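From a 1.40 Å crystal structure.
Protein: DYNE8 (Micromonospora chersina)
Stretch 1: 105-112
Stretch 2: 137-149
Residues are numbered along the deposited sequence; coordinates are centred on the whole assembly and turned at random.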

# COMPACT_ATOMS: atom_id res chain seq x y z
N GLY A 105 -3.76 -1.22 -6.07
CA GLY A 105 -4.70 -1.29 -7.23
C GLY A 105 -6.12 -1.13 -6.74
O GLY A 105 -6.41 -0.57 -5.64
N GLN A 106 -7.02 -1.64 -7.59
CA GLN A 106 -8.43 -1.55 -7.24
C GLN A 106 -8.84 -2.46 -6.06
O GLN A 106 -8.28 -3.52 -5.87
CB GLN A 106 -9.20 -1.69 -8.59
CG GLN A 106 -10.65 -1.78 -8.53
CD GLN A 106 -11.20 -2.11 -9.91
OE1 GLN A 106 -11.77 -3.17 -10.14
NE2 GLN A 106 -10.98 -1.24 -10.82
N ALA A 107 -9.79 -2.01 -5.22
CA ALA A 107 -10.36 -2.78 -4.10
C ALA A 107 -10.92 -4.11 -4.61
O ALA A 107 -11.34 -4.21 -5.76
CB ALA A 107 -11.48 -1.97 -3.45
N ALA A 108 -10.88 -5.12 -3.75
CA ALA A 108 -11.32 -6.46 -4.07
C ALA A 108 -12.47 -6.91 -3.12
O ALA A 108 -12.23 -7.77 -2.26
CB ALA A 108 -10.12 -7.44 -3.95
N PRO A 109 -13.68 -6.32 -3.26
CA PRO A 109 -14.71 -6.62 -2.24
C PRO A 109 -15.22 -8.05 -2.34
O PRO A 109 -15.20 -8.65 -3.37
CB PRO A 109 -15.86 -5.65 -2.61
CG PRO A 109 -15.59 -5.36 -4.15
CD PRO A 109 -14.13 -5.24 -4.16
N VAL A 110 -15.63 -8.57 -1.20
CA VAL A 110 -16.20 -9.89 -1.10
C VAL A 110 -17.66 -9.80 -1.54
O VAL A 110 -18.35 -8.78 -1.28
CB VAL A 110 -16.05 -10.34 0.38
CG1 VAL A 110 -17.03 -11.45 0.75
CG2 VAL A 110 -14.59 -10.68 0.66
N HIS A 111 -18.12 -10.83 -2.25
CA HIS A 111 -19.47 -10.83 -2.84
C HIS A 111 -20.61 -10.72 -1.81
O HIS A 111 -21.46 -9.83 -1.89
CB HIS A 111 -19.64 -12.05 -3.77
CG HIS A 111 -21.01 -12.19 -4.38
ND1 HIS A 111 -21.49 -11.33 -5.36
CD2 HIS A 111 -21.98 -13.11 -4.18
CE1 HIS A 111 -22.70 -11.72 -5.72
NE2 HIS A 111 -23.03 -12.80 -5.02
N ALA A 112 -20.62 -11.61 -0.84
CA ALA A 112 -21.67 -11.53 0.20
C ALA A 112 -20.97 -11.66 1.54
O ALA A 112 -20.94 -12.75 2.11
CB ALA A 112 -22.73 -12.66 0.01
N LYS A 137 -28.62 -8.39 0.06
CA LYS A 137 -28.15 -7.96 -1.27
C LYS A 137 -26.61 -7.85 -1.40
O LYS A 137 -25.97 -7.21 -0.57
CB LYS A 137 -28.83 -6.65 -1.69
CG LYS A 137 -30.37 -6.80 -1.99
CD LYS A 137 -30.69 -7.90 -3.05
CE LYS A 137 -30.63 -7.37 -4.50
NZ LYS A 137 -30.63 -8.46 -5.53
N PRO A 138 -26.02 -8.47 -2.46
CA PRO A 138 -24.55 -8.58 -2.61
C PRO A 138 -23.82 -7.24 -2.67
O PRO A 138 -24.45 -6.22 -2.94
CB PRO A 138 -24.38 -9.29 -3.96
CG PRO A 138 -25.68 -9.99 -4.22
CD PRO A 138 -26.74 -9.12 -3.58
N ALA A 139 -22.50 -7.23 -2.44
CA ALA A 139 -21.70 -6.05 -2.75
C ALA A 139 -21.72 -5.81 -4.27
O ALA A 139 -21.84 -6.78 -5.07
CB ALA A 139 -20.25 -6.19 -2.23
N GLU A 140 -21.63 -4.54 -4.65
CA GLU A 140 -21.54 -4.20 -6.07
C GLU A 140 -20.09 -4.29 -6.45
O GLU A 140 -19.24 -3.88 -5.65
CB GLU A 140 -22.04 -2.79 -6.36
CG GLU A 140 -23.48 -2.76 -6.88
CD GLU A 140 -23.80 -1.46 -7.61
OE1 GLU A 140 -22.96 -1.02 -8.44
OE2 GLU A 140 -24.88 -0.89 -7.35
N PRO A 141 -19.80 -4.82 -7.64
CA PRO A 141 -18.40 -4.75 -8.10
C PRO A 141 -17.90 -3.30 -8.18
O PRO A 141 -18.72 -2.37 -8.33
CB PRO A 141 -18.47 -5.32 -9.52
CG PRO A 141 -19.64 -6.17 -9.56
CD PRO A 141 -20.66 -5.43 -8.67
N VAL A 142 -16.58 -3.12 -8.14
CA VAL A 142 -15.99 -1.81 -8.47
C VAL A 142 -16.37 -1.44 -9.97
O VAL A 142 -16.33 -2.31 -10.82
CB VAL A 142 -14.44 -1.91 -8.27
CG1 VAL A 142 -13.81 -0.60 -8.68
CG2 VAL A 142 -14.07 -2.26 -6.77
N ASP A 143 -16.76 -0.20 -10.28
CA ASP A 143 -16.96 0.19 -11.73
C ASP A 143 -15.55 0.58 -12.23
O ASP A 143 -15.06 1.71 -11.98
CB ASP A 143 -17.89 1.38 -11.90
CG ASP A 143 -17.96 1.90 -13.35
OD1 ASP A 143 -17.12 1.57 -14.21
OD2 ASP A 143 -18.92 2.65 -13.65
N THR A 144 -14.92 -0.37 -12.91
CA THR A 144 -13.48 -0.27 -13.13
C THR A 144 -13.12 0.93 -14.03
O THR A 144 -12.03 1.52 -13.90
CB THR A 144 -12.90 -1.64 -13.62
OG1 THR A 144 -11.49 -1.69 -13.34
CG2 THR A 144 -13.00 -1.83 -15.10
N ALA A 145 -14.00 1.36 -14.96
CA ALA A 145 -13.65 2.49 -15.87
C ALA A 145 -13.53 3.79 -15.06
O ALA A 145 -12.84 4.67 -15.45
CB ALA A 145 -14.71 2.63 -16.96
N VAL A 146 -14.26 3.87 -13.95
CA VAL A 146 -14.26 5.06 -13.08
C VAL A 146 -13.17 4.84 -12.02
O VAL A 146 -12.40 5.78 -11.76
CB VAL A 146 -15.64 5.25 -12.36
CG1 VAL A 146 -15.56 6.32 -11.28
CG2 VAL A 146 -16.74 5.62 -13.40
N ALA A 147 -13.03 3.64 -11.46
CA ALA A 147 -12.12 3.43 -10.33
C ALA A 147 -10.68 3.53 -10.72
O ALA A 147 -9.88 4.07 -9.89
CB ALA A 147 -12.40 2.10 -9.71
N GLN A 148 -10.28 3.02 -11.87
CA GLN A 148 -8.84 2.99 -12.18
C GLN A 148 -8.26 4.40 -12.24
O GLN A 148 -7.24 4.63 -11.52
CB GLN A 148 -8.55 2.16 -13.42
CG GLN A 148 -8.87 0.65 -13.21
CD GLN A 148 -8.24 -0.22 -14.23
OE1 GLN A 148 -7.21 0.08 -14.79
NE2 GLN A 148 -8.91 -1.36 -14.55
N PRO A 149 -8.81 5.33 -12.96
CA PRO A 149 -8.22 6.70 -12.96
C PRO A 149 -8.38 7.35 -11.61
O PRO A 149 -7.50 8.15 -11.23
CB PRO A 149 -8.93 7.41 -14.09
CG PRO A 149 -10.24 6.58 -14.33
CD PRO A 149 -9.87 5.17 -14.00
O HOH W 1 -14.79 -4.64 -10.98

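A loop can pack against another loop and the start of a helix without sharing a sheet or a helix pair, provided that small apolar groups fill the middle and a few directional bonds fix the ends; this contact in DYNE8 is a compact example. At its centre lies Val-142, whose CA-to-CB bond points toward the other stretch. Its CG2 packs 4.0 Å from CD of Pro-109 and 4.2 Å from CB of Ala-107, while its CG1 approaches CD of Gln-106 at 3.3 Å. Pro-109 extends the apolar patch, its CB resting 4.4 Å from CB of Ala-139.

Beyond this patch, polar bonds take over at both ends. At one, Ala-139 N donates to His-111 O (2.9 Å, 161°), a single backbone bond between loops, and CB of Pro-138 sits over one face of the His-111 ring, 3.4 Å from CE1. At the other, the extended side chain of Gln-106 reaches the first turn of the helix, where NE2 donates to OG1 of Thr-144 at 2.6 Å and 169°, short and nearly straight. The same OG1 accepts from NE2 of Gln-148 at 2.9 Å, so one hydroxyl gathers two amides. A water completes this edge, donating to Val-142 O at 2.8 Å and weakly to Gln-106 OE1 at 3.5 Å.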